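Ribonuclease mar1, putative (Trypanosoma cruzi, PDB 1YZV) is of unknown function but belongs to the isochorismatase family and is named as a putative ribonuclease, so it may be a hydrolase. Local coordinates at residues C19-C25 and V110-W116; K137-D143 and G167-S173. All coordinates share one frame; numbering follows the deposited sequence.

Contact 1: residues C19-C25 and V110-W116; sequences CKTAFFC and VEQVVLW
Lys-20 to Cys-25 runs parallel to Val-110 to Trp-116, the two strand axes 4.7 Å apart at their closest and turned by 22°, with a beta bulge where the pairing of Lys-20 with Val-110 gives way to that of Thr-21 with Gln-112. There the Glu-111 N to Lys-20 O bond is weak; beyond it the regular ladder sets in, Val-114 N reaching Ala-22 O at 2.8 Å. Beside the ladder, Gln-112 NE2 donates to Thr-21 OG1 at 3.0 Å, nearly straight (165°) and close to the amide plane. That amide lies against the sulfur of Cys-19, and its OE1 takes the backbone N-H of Lys-14.

These are central strands of the parallel sheet in the isochorismatase alpha/beta fold, where most side chains are buried and those in the middle of the pairing are mainly apolar. On one face Val-113 CG1 sits over the Phe-24 ring, 3.9 Å from its centroid, a CH-pi contact, while the small Ala-22 CB touches both Val-110 CG1 and Val-113 CG2. The other face carries Trp-116, whose CG stands between backbone N and carbonyl carbon (chi1 75°), carrying the indole across the neighbouring strand and laying one face over Phe-24 O, 3.3 Å from Trp-116 CE3, and over Cys-25 CA. Phe-23 CB meets the indole edge, 3.8 Å from Trp-116 CZ3, and Phe-49 of helix 39-56 packs against the Phe-23 and Trp-116 rings.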
ATOM      1  N   CYS A  19       3.441  -6.430  29.153  1.00 34.54           N
ATOM      2  CA  CYS A  19       4.584  -5.549  29.109  1.00 33.46           C
ATOM      3  C   CYS A  19       4.036  -4.180  29.416  1.00 34.05           C
ATOM      4  O   CYS A  19       2.812  -3.996  29.469  1.00 37.65           O
ATOM      5  CB  CYS A  19       5.240  -5.593  27.740  1.00 33.66           C
ATOM      6  SG  CYS A  19       4.182  -5.054  26.325  1.00 32.39           S
ATOM      7  N   LYS A  20       4.912  -3.230  29.668  1.00 33.20           N
ATOM      8  CA  LYS A  20       4.497  -1.859  29.825  1.00 32.34           C
ATOM      9  C   LYS A  20       4.423  -1.114  28.470  1.00 29.29           C
ATOM     10  O   LYS A  20       5.083  -1.516  27.503  1.00 25.11           O
ATOM     11  CB  LYS A  20       5.450  -1.197  30.768  1.00 35.59           C
ATOM     12  CG  LYS A  20       5.026   0.131  31.262  1.00 41.43           C
ATOM     13  CD  LYS A  20       5.619   0.325  32.675  1.00 42.45           C
ATOM     14  CE  LYS A  20       5.527   1.784  33.085  1.00 42.38           C
ATOM     15  NZ  LYS A  20       6.057   2.004  34.477  1.00 41.58           N
ATOM     16  N   THR A  21       3.429  -0.212  28.375  1.00 25.53           N
ATOM     17  CA  THR A  21       3.159   0.562  27.161  1.00 26.35           C
ATOM     18  C   THR A  21       3.391   2.046  27.428  1.00 24.70           C
ATOM     19  O   THR A  21       2.964   2.541  28.471  1.00 26.16           O
ATOM     20  CB  THR A  21       1.655   0.394  26.734  1.00 24.87           C
ATOM     21  OG1 THR A  21       1.388  -0.995  26.590  1.00 25.29           O
ATOM     22  CG2 THR A  21       1.351   1.074  25.423  1.00 26.93           C
ATOM     23  N   ALA A  22       4.118   2.727  26.534  1.00 23.28           N
ATOM     24  CA  ALA A  22       4.323   4.194  26.643  1.00 23.26           C
ATOM     25  C   ALA A  22       3.440   4.869  25.615  1.00 23.87           C
ATOM     26  O   ALA A  22       3.362   4.446  24.457  1.00 22.98           O
ATOM     27  CB  ALA A  22       5.782   4.571  26.396  1.00 26.26           C
ATOM     28  N   PHE A  23       2.739   5.893  26.065  1.00 25.82           N
ATOM     29  CA  PHE A  23       1.957   6.732  25.211  1.00 24.72           C
ATOM     30  C   PHE A  23       2.794   7.983  24.932  1.00 25.15           C
ATOM     31  O   PHE A  23       3.072   8.785  25.833  1.00 26.46           O
ATOM     32  CB  PHE A  23       0.612   7.053  25.882  1.00 23.94           C
ATOM     33  CG  PHE A  23      -0.306   5.871  25.976  1.00 22.06           C
ATOM     34  CD1 PHE A  23      -1.166   5.547  24.927  1.00 20.63           C
ATOM     35  CD2 PHE A  23      -0.314   5.081  27.108  1.00 23.62           C
ATOM     36  CE1 PHE A  23      -1.933   4.420  24.983  1.00 20.91           C
ATOM     37  CE2 PHE A  23      -1.012   3.881  27.116  1.00 24.31           C
ATOM     38  CZ  PHE A  23      -1.860   3.580  26.092  1.00 23.29           C
ATOM     39  N   PHE A  24       3.215   8.115  23.679  1.00 25.00           N
ATOM     40  CA  PHE A  24       4.010   9.264  23.216  1.00 23.67           C
ATOM     41  C   PHE A  24       3.146  10.285  22.490  1.00 27.43           C
ATOM     42  O   PHE A  24       2.766  10.084  21.336  1.00 22.97           O
ATOM     43  CB  PHE A  24       5.102   8.824  22.267  1.00 23.80           C
ATOM     44  CG  PHE A  24       6.365   8.317  22.937  1.00 21.57           C
ATOM     45  CD1 PHE A  24       6.351   7.756  24.196  1.00 24.13           C
ATOM     46  CD2 PHE A  24       7.585   8.418  22.280  1.00 30.19           C
ATOM     47  CE1 PHE A  24       7.529   7.370  24.808  1.00 26.95           C
ATOM     48  CE2 PHE A  24       8.759   8.013  22.870  1.00 26.91           C
ATOM     49  CZ  PHE A  24       8.731   7.460  24.133  1.00 30.68           C
ATOM     50  N   CYS A  25       2.914  11.397  23.180  1.00 24.92           N
ATOM     51  CA  CYS A  25       2.134  12.531  22.710  1.00 25.92           C
ATOM     52  C   CYS A  25       3.094  13.611  22.160  1.00 24.54           C
ATOM     53  O   CYS A  25       3.742  14.337  22.901  1.00 26.86           O
ATOM     54  CB  CYS A  25       1.334  13.074  23.887  1.00 28.56           C
ATOM     55  SG  CYS A  25       0.281  14.494  23.542  1.00 34.20           S
ATOM     56  N   VAL A 110       9.322  -1.850  28.895  1.00 27.53           N
ATOM     57  CA  VAL A 110       8.600  -0.935  28.004  1.00 28.15           C
ATOM     58  C   VAL A 110       8.821  -1.384  26.564  1.00 27.06           C
ATOM     59  O   VAL A 110       9.780  -0.992  25.908  1.00 30.05           O
ATOM     60  CB  VAL A 110       9.027   0.536  28.166  1.00 26.84           C
ATOM     61  CG1 VAL A 110       8.119   1.424  27.313  1.00 28.52           C
ATOM     62  CG2 VAL A 110       8.960   0.958  29.620  1.00 28.01           C
ATOM     63  N   GLU A 111       7.989  -2.309  26.130  1.00 25.55           N
ATOM     64  CA  GLU A 111       8.187  -2.989  24.867  1.00 27.03           C
ATOM     65  C   GLU A 111       7.502  -2.317  23.694  1.00 25.79           C
ATOM     66  O   GLU A 111       7.881  -2.570  22.552  1.00 27.34           O
ATOM     67  CB  GLU A 111       7.662  -4.421  24.935  1.00 26.94           C
ATOM     68  CG  GLU A 111       8.515  -5.368  25.749  1.00 33.44           C
ATOM     69  CD  GLU A 111       7.924  -6.797  25.808  1.00 36.60           C
ATOM     70  OE1 GLU A 111       7.182  -7.195  24.868  1.00 44.20           O
ATOM     71  OE2 GLU A 111       8.224  -7.505  26.796  1.00 46.26           O
ATOM     72  N   GLN A 112       6.477  -1.513  23.970  1.00 25.00           N
ATOM     73  CA  GLN A 112       5.610  -0.966  22.935  1.00 23.56           C
ATOM     74  C   GLN A 112       5.170   0.456  23.234  1.00 22.19           C
ATOM     75  O   GLN A 112       5.006   0.842  24.378  1.00 22.02           O
ATOM     76  CB  GLN A 112       4.428  -1.890  22.681  1.00 24.55           C
ATOM     77  CG  GLN A 112       3.477  -2.025  23.879  1.00 24.72           C
ATOM     78  CD  GLN A 112       2.583  -3.244  23.805  1.00 23.44           C
ATOM     79  OE1 GLN A 112       2.844  -4.214  23.053  1.00 25.33           O
ATOM     80  NE2 GLN A 112       1.476  -3.197  24.581  1.00 19.52           N
ATOM     81  N   VAL A 113       5.132   1.259  22.170  1.00 20.63           N
ATOM     82  CA  VAL A 113       4.841   2.691  22.246  1.00 20.63           C
ATOM     83  C   VAL A 113       3.701   2.950  21.300  1.00 21.56           C
ATOM     84  O   VAL A 113       3.697   2.429  20.159  1.00 20.96           O
ATOM     85  CB  VAL A 113       6.097   3.499  21.838  1.00 19.93           C
ATOM     86  CG1 VAL A 113       5.748   4.980  21.590  1.00 23.03           C
ATOM     87  CG2 VAL A 113       7.280   3.304  22.935  1.00 24.92           C
ATOM     88  N   VAL A 114       2.697   3.637  21.818  1.00 23.87           N
ATOM     89  CA  VAL A 114       1.611   4.177  21.048  1.00 20.72           C
ATOM     90  C   VAL A 114       1.956   5.641  20.797  1.00 22.21           C
ATOM     91  O   VAL A 114       2.100   6.438  21.742  1.00 22.55           O
ATOM     92  CB  VAL A 114       0.276   4.046  21.804  1.00 22.99           C
ATOM     93  CG1 VAL A 114      -0.840   4.800  21.105  1.00 22.61           C
ATOM     94  CG2 VAL A 114      -0.078   2.566  21.968  1.00 24.70           C
ATOM     95  N   LEU A 115       2.056   6.002  19.521  1.00 20.75           N
ATOM     96  CA  LEU A 115       2.618   7.299  19.094  1.00 20.67           C
ATOM     97  C   LEU A 115       1.622   8.087  18.243  1.00 19.98           C
ATOM     98  O   LEU A 115       1.040   7.553  17.290  1.00 20.58           O
ATOM     99  CB  LEU A 115       3.901   7.077  18.297  1.00 19.89           C
ATOM    100  CG  LEU A 115       4.612   8.246  17.564  1.00 20.21           C
ATOM    101  CD1 LEU A 115       5.060   9.348  18.571  1.00 22.52           C
ATOM    102  CD2 LEU A 115       5.843   7.690  16.775  1.00 21.19           C
ATOM    103  N   TRP A 116       1.473   9.369  18.555  1.00 21.52           N
ATOM    104  CA  TRP A 116       0.617  10.260  17.759  1.00 23.11           C
ATOM    105  C   TRP A 116       0.991  11.726  17.989  1.00 21.44           C
ATOM    106  O   TRP A 116       1.774  12.023  18.870  1.00 24.39           O
ATOM    107  CB  TRP A 116      -0.886  10.028  18.081  1.00 21.17           C
ATOM    108  CG  TRP A 116      -1.327  10.576  19.370  1.00 22.15           C
ATOM    109  CD1 TRP A 116      -1.954  11.790  19.548  1.00 22.93           C
ATOM    110  CD2 TRP A 116      -0.921  10.152  20.689  1.00 23.53           C
ATOM    111  NE1 TRP A 116      -2.033  12.100  20.878  1.00 20.59           N
ATOM    112  CE2 TRP A 116      -1.474  11.091  21.611  1.00 24.01           C
ATOM    113  CE3 TRP A 116      -0.330   8.987  21.201  1.00 23.17           C
ATOM    114  CZ2 TRP A 116      -1.304  10.976  23.011  1.00 21.71           C
ATOM    115  CZ3 TRP A 116      -0.178   8.872  22.593  1.00 20.29           C
ATOM    116  CH2 TRP A 116      -0.667   9.866  23.480  1.00 21.00           C
TER

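Contact 2: residues K137-D143 and G167-S173; sequences KVVIAVD and GCYISTS
Asp-143 grips Ser-173 through both carboxylate oxygens where segment 137-143 turns a corner and segment 167-173 passes into a helix: Ser-173 N donates to Asp-143 OD1 at 2.8 Å, and Ser-173 OG to Asp-143 OD2 at 2.6 Å on its syn lone pair. Asp-143 CG, placed between the backbone N and the carbonyl carbon (chi1 57°), turns the carboxylate toward the start of helix 173-181, for which Thr-172 occupies the N-cap position. Asp-143 OD2 is also hydrogen-bonded to His-200 NE2, and Ser-173 OG to Arg-48 NH1.

Behind this junction the strands pair in regular parallel fashion, Ser-171 N bonding Ile-140 O at 2.8 Å. The ladder runs on to Val-142 N, which reaches Ser-171 O at 2.9 Å. Gly-167 opens it with a positive phi of 98°, where a side chain would press on the preceding carbonyl.

On one face of the sheet, Val-139 lies over one face of the Tyr-169 ring, with CG2 3.3 Å from Tyr-169 CZ; the phenol hydroxyl goes on to Gln-179 and Leu-13. On the other, Ile-140 and Ile-170 pack under Met-160 of helix 150-161, and Val-142 rests its CB on Ile-170 CG2. Thr-172 OG1 bonds Asp-152 of the second subunit, bringing this strand end to the interface.

Bonds from an N-H, a hydroxyl and a histidine fix the rotation of the Asp-143 carboxylate, and its place at the helix start would probably favour negative charge there.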
ATOM      1  N   LYS A 137       8.409  -1.972  19.561  1.00 25.09           N
ATOM      2  CA  LYS A 137       7.198  -1.990  18.738  1.00 25.18           C
ATOM      3  C   LYS A 137       6.611  -0.609  18.822  1.00 22.55           C
ATOM      4  O   LYS A 137       6.636   0.027  19.884  1.00 26.45           O
ATOM      5  CB  LYS A 137       6.184  -3.025  19.288  1.00 24.89           C
ATOM      6  CG  LYS A 137       4.827  -3.077  18.477  1.00 27.25           C
ATOM      7  CD  LYS A 137       3.870  -4.142  19.045  1.00 33.92           C
ATOM      8  CE  LYS A 137       4.235  -5.582  18.595  1.00 36.19           C
ATOM      9  NZ  LYS A 137       3.854  -6.609  19.644  1.00 34.37           N
ATOM     10  N   VAL A 138       6.213  -0.066  17.690  1.00 26.19           N
ATOM     11  CA  VAL A 138       5.610   1.271  17.677  1.00 22.83           C
ATOM     12  C   VAL A 138       4.355   1.294  16.793  1.00 23.26           C
ATOM     13  O   VAL A 138       4.340   0.747  15.685  1.00 22.47           O
ATOM     14  CB  VAL A 138       6.660   2.404  17.350  1.00 26.80           C
ATOM     15  CG1 VAL A 138       7.474   2.106  16.170  1.00 30.40           C
ATOM     16  CG2 VAL A 138       5.993   3.777  17.207  1.00 29.11           C
ATOM     17  N   VAL A 139       3.254   1.788  17.359  1.00 20.50           N
ATOM     18  CA  VAL A 139       1.974   1.820  16.668  1.00 21.50           C
ATOM     19  C   VAL A 139       1.542   3.250  16.559  1.00 20.60           C
ATOM     20  O   VAL A 139       1.530   3.976  17.582  1.00 22.88           O
ATOM     21  CB  VAL A 139       0.924   0.985  17.430  1.00 22.87           C
ATOM     22  CG1 VAL A 139      -0.391   0.873  16.609  1.00 22.53           C
ATOM     23  CG2 VAL A 139       1.502  -0.357  17.674  1.00 28.07           C
ATOM     24  N   ILE A 140       1.377   3.698  15.325  1.00 21.14           N
ATOM     25  CA  ILE A 140       0.963   5.053  15.055  1.00 21.21           C
ATOM     26  C   ILE A 140      -0.590   5.082  15.181  1.00 20.23           C
ATOM     27  O   ILE A 140      -1.272   4.323  14.512  1.00 23.24           O
ATOM     28  CB  ILE A 140       1.413   5.521  13.647  1.00 20.78           C
ATOM     29  CG1 ILE A 140       2.891   5.240  13.389  1.00 25.33           C
ATOM     30  CG2 ILE A 140       1.071   6.974  13.403  1.00 20.69           C
ATOM     31  CD1 ILE A 140       3.800   5.900  14.330  1.00 25.67           C
ATOM     32  N   ALA A 141      -1.132   6.046  15.929  1.00 20.23           N
ATOM     33  CA  ALA A 141      -2.587   6.273  15.924  1.00 18.68           C
ATOM     34  C   ALA A 141      -2.881   7.332  14.893  1.00 21.41           C
ATOM     35  O   ALA A 141      -2.821   8.529  15.193  1.00 21.10           O
ATOM     36  CB  ALA A 141      -3.084   6.720  17.300  1.00 21.29           C
ATOM     37  N   VAL A 142      -3.160   6.911  13.671  1.00 21.48           N
ATOM     38  CA  VAL A 142      -3.281   7.864  12.567  1.00 22.45           C
ATOM     39  C   VAL A 142      -4.330   8.956  12.774  1.00 22.97           C
ATOM     40  O   VAL A 142      -4.172  10.101  12.282  1.00 22.76           O
ATOM     41  CB  VAL A 142      -3.483   7.116  11.181  1.00 22.91           C
ATOM     42  CG1 VAL A 142      -4.784   6.350  11.088  1.00 22.74           C
ATOM     43  CG2 VAL A 142      -3.362   8.097   9.973  1.00 24.63           C
ATOM     44  N   ASP A 143      -5.432   8.594  13.438  1.00 21.40           N
ATOM     45  CA  ASP A 143      -6.532   9.532  13.731  1.00 22.37           C
ATOM     46  C   ASP A 143      -6.157  10.636  14.715  1.00 21.67           C
ATOM     47  O   ASP A 143      -6.850  11.653  14.762  1.00 22.69           O
ATOM     48  CB  ASP A 143      -7.852   8.813  14.197  1.00 23.13           C
ATOM     49  CG  ASP A 143      -7.683   7.906  15.454  1.00 23.38           C
ATOM     50  OD1 ASP A 143      -6.660   7.207  15.554  1.00 21.51           O
ATOM     51  OD2 ASP A 143      -8.644   7.807  16.289  1.00 23.25           O
ATOM     52  N   GLY A 167       8.256  -3.954  12.962  1.00 31.72           N
ATOM     53  CA  GLY A 167       7.663  -3.570  14.222  1.00 27.38           C
ATOM     54  C   GLY A 167       7.049  -2.177  14.356  1.00 25.66           C
ATOM     55  O   GLY A 167       6.659  -1.824  15.440  1.00 24.30           O
ATOM     56  N   CYS A 168       6.818  -1.467  13.246  1.00 23.18           N
ATOM     57  CA  CYS A 168       6.062  -0.240  13.245  1.00 22.57           C
ATOM     58  C   CYS A 168       4.854  -0.470  12.357  1.00 26.35           C
ATOM     59  O   CYS A 168       5.007  -0.854  11.210  1.00 28.82           O
ATOM     60  CB  CYS A 168       6.875   0.891  12.647  1.00 25.13           C
ATOM     61  SG  CYS A 168       5.945   2.406  12.347  1.00 26.21           S
ATOM     62  N   TYR A 169       3.661  -0.300  12.907  1.00 22.07           N
ATOM     63  CA  TYR A 169       2.470  -0.232  12.063  1.00 23.88           C
ATOM     64  C   TYR A 169       1.490   0.871  12.421  1.00 21.52           C
ATOM     65  O   TYR A 169       1.640   1.588  13.431  1.00 21.61           O
ATOM     66  CB  TYR A 169       1.756  -1.542  12.097  1.00 24.11           C
ATOM     67  CG  TYR A 169       1.179  -1.855  13.426  1.00 23.78           C
ATOM     68  CD1 TYR A 169       1.911  -2.607  14.341  1.00 29.37           C
ATOM     69  CD2 TYR A 169      -0.220  -1.695  13.663  1.00 25.73           C
ATOM     70  CE1 TYR A 169       1.350  -2.968  15.553  1.00 32.52           C
ATOM     71  CE2 TYR A 169      -0.792  -2.052  14.868  1.00 26.22           C
ATOM     72  CZ  TYR A 169       0.018  -2.630  15.856  1.00 28.97           C
ATOM     73  OH  TYR A 169      -0.546  -3.092  17.056  1.00 25.38           O
ATOM     74  N   ILE A 170       0.547   1.078  11.522  1.00 19.42           N
ATOM     75  CA  ILE A 170      -0.374   2.199  11.654  1.00 22.23           C
ATOM     76  C   ILE A 170      -1.740   1.644  11.977  1.00 21.63           C
ATOM     77  O   ILE A 170      -2.272   0.760  11.246  1.00 22.37           O
ATOM     78  CB  ILE A 170      -0.478   3.006  10.339  1.00 23.09           C
ATOM     79  CG1 ILE A 170       0.907   3.397   9.863  1.00 26.87           C
ATOM     80  CG2 ILE A 170      -1.437   4.180  10.513  1.00 20.69           C
ATOM     81  CD1 ILE A 170       1.509   4.312  10.666  1.00 46.13           C
ATOM     82  N   SER A 171      -2.332   2.216  13.007  1.00 20.65           N
ATOM     83  CA  SER A 171      -3.655   1.799  13.480  1.00 21.45           C
ATOM     84  C   SER A 171      -4.458   3.043  13.861  1.00 21.18           C
ATOM     85  O   SER A 171      -4.147   4.157  13.409  1.00 22.68           O
ATOM     86  CB  SER A 171      -3.498   0.800  14.650  1.00 21.88           C
ATOM     87  OG  SER A 171      -4.706   0.119  14.943  1.00 19.60           O
ATOM     88  N   THR A 172      -5.619   2.829  14.469  1.00 21.63           N
ATOM     89  CA  THR A 172      -6.449   3.948  14.974  1.00 20.17           C
ATOM     90  C   THR A 172      -6.619   3.795  16.474  1.00 19.40           C
ATOM     91  O   THR A 172      -6.581   2.689  16.983  1.00 19.22           O
ATOM     92  CB  THR A 172      -7.831   4.019  14.282  1.00 22.54           C
ATOM     93  OG1 THR A 172      -8.509   2.779  14.452  1.00 22.17           O
ATOM     94  CG2 THR A 172      -7.686   4.328  12.802  1.00 21.51           C
ATOM     95  N   SER A 173      -6.968   4.890  17.161  1.00 19.48           N
ATOM     96  CA  SER A 173      -7.094   4.867  18.629  1.00 20.85           C
ATOM     97  C   SER A 173      -8.085   3.814  19.145  1.00 22.02           C
ATOM     98  O   SER A 173      -7.808   3.090  20.127  1.00 20.04           O
ATOM     99  CB  SER A 173      -7.422   6.284  19.155  1.00 19.89           C
ATOM    100  OG  SER A 173      -8.699   6.781  18.671  1.00 19.25           O
TER

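In the fold
Contacts 1 and 2 lie in one parallel sheet, their centres 10 Å apart. Strands 110-118 and 137-146 are neighbours in it, giving the order 20-26, 110-118, 137-146, 168-171, the last at one edge within the chain. Backbone pairing joins the contacts directly, with Val-139 lying between Val-113 and Leu-115. Along the chain they come in series: contact 1 spans a long excursion through strands 61-68 and 87-91, whereas contact 2 closes the beta-alpha-beta unit around helix 150-161. Helix 39-56 reaches both through Phe-49, and helix 173-181 touches contact 1 through Ile-176 and Leu-180 and contact 2 through Gln-179. Contact 1 is thus interior sheet, while contact 2 lies at the edge, where its side chains meet the second subunit.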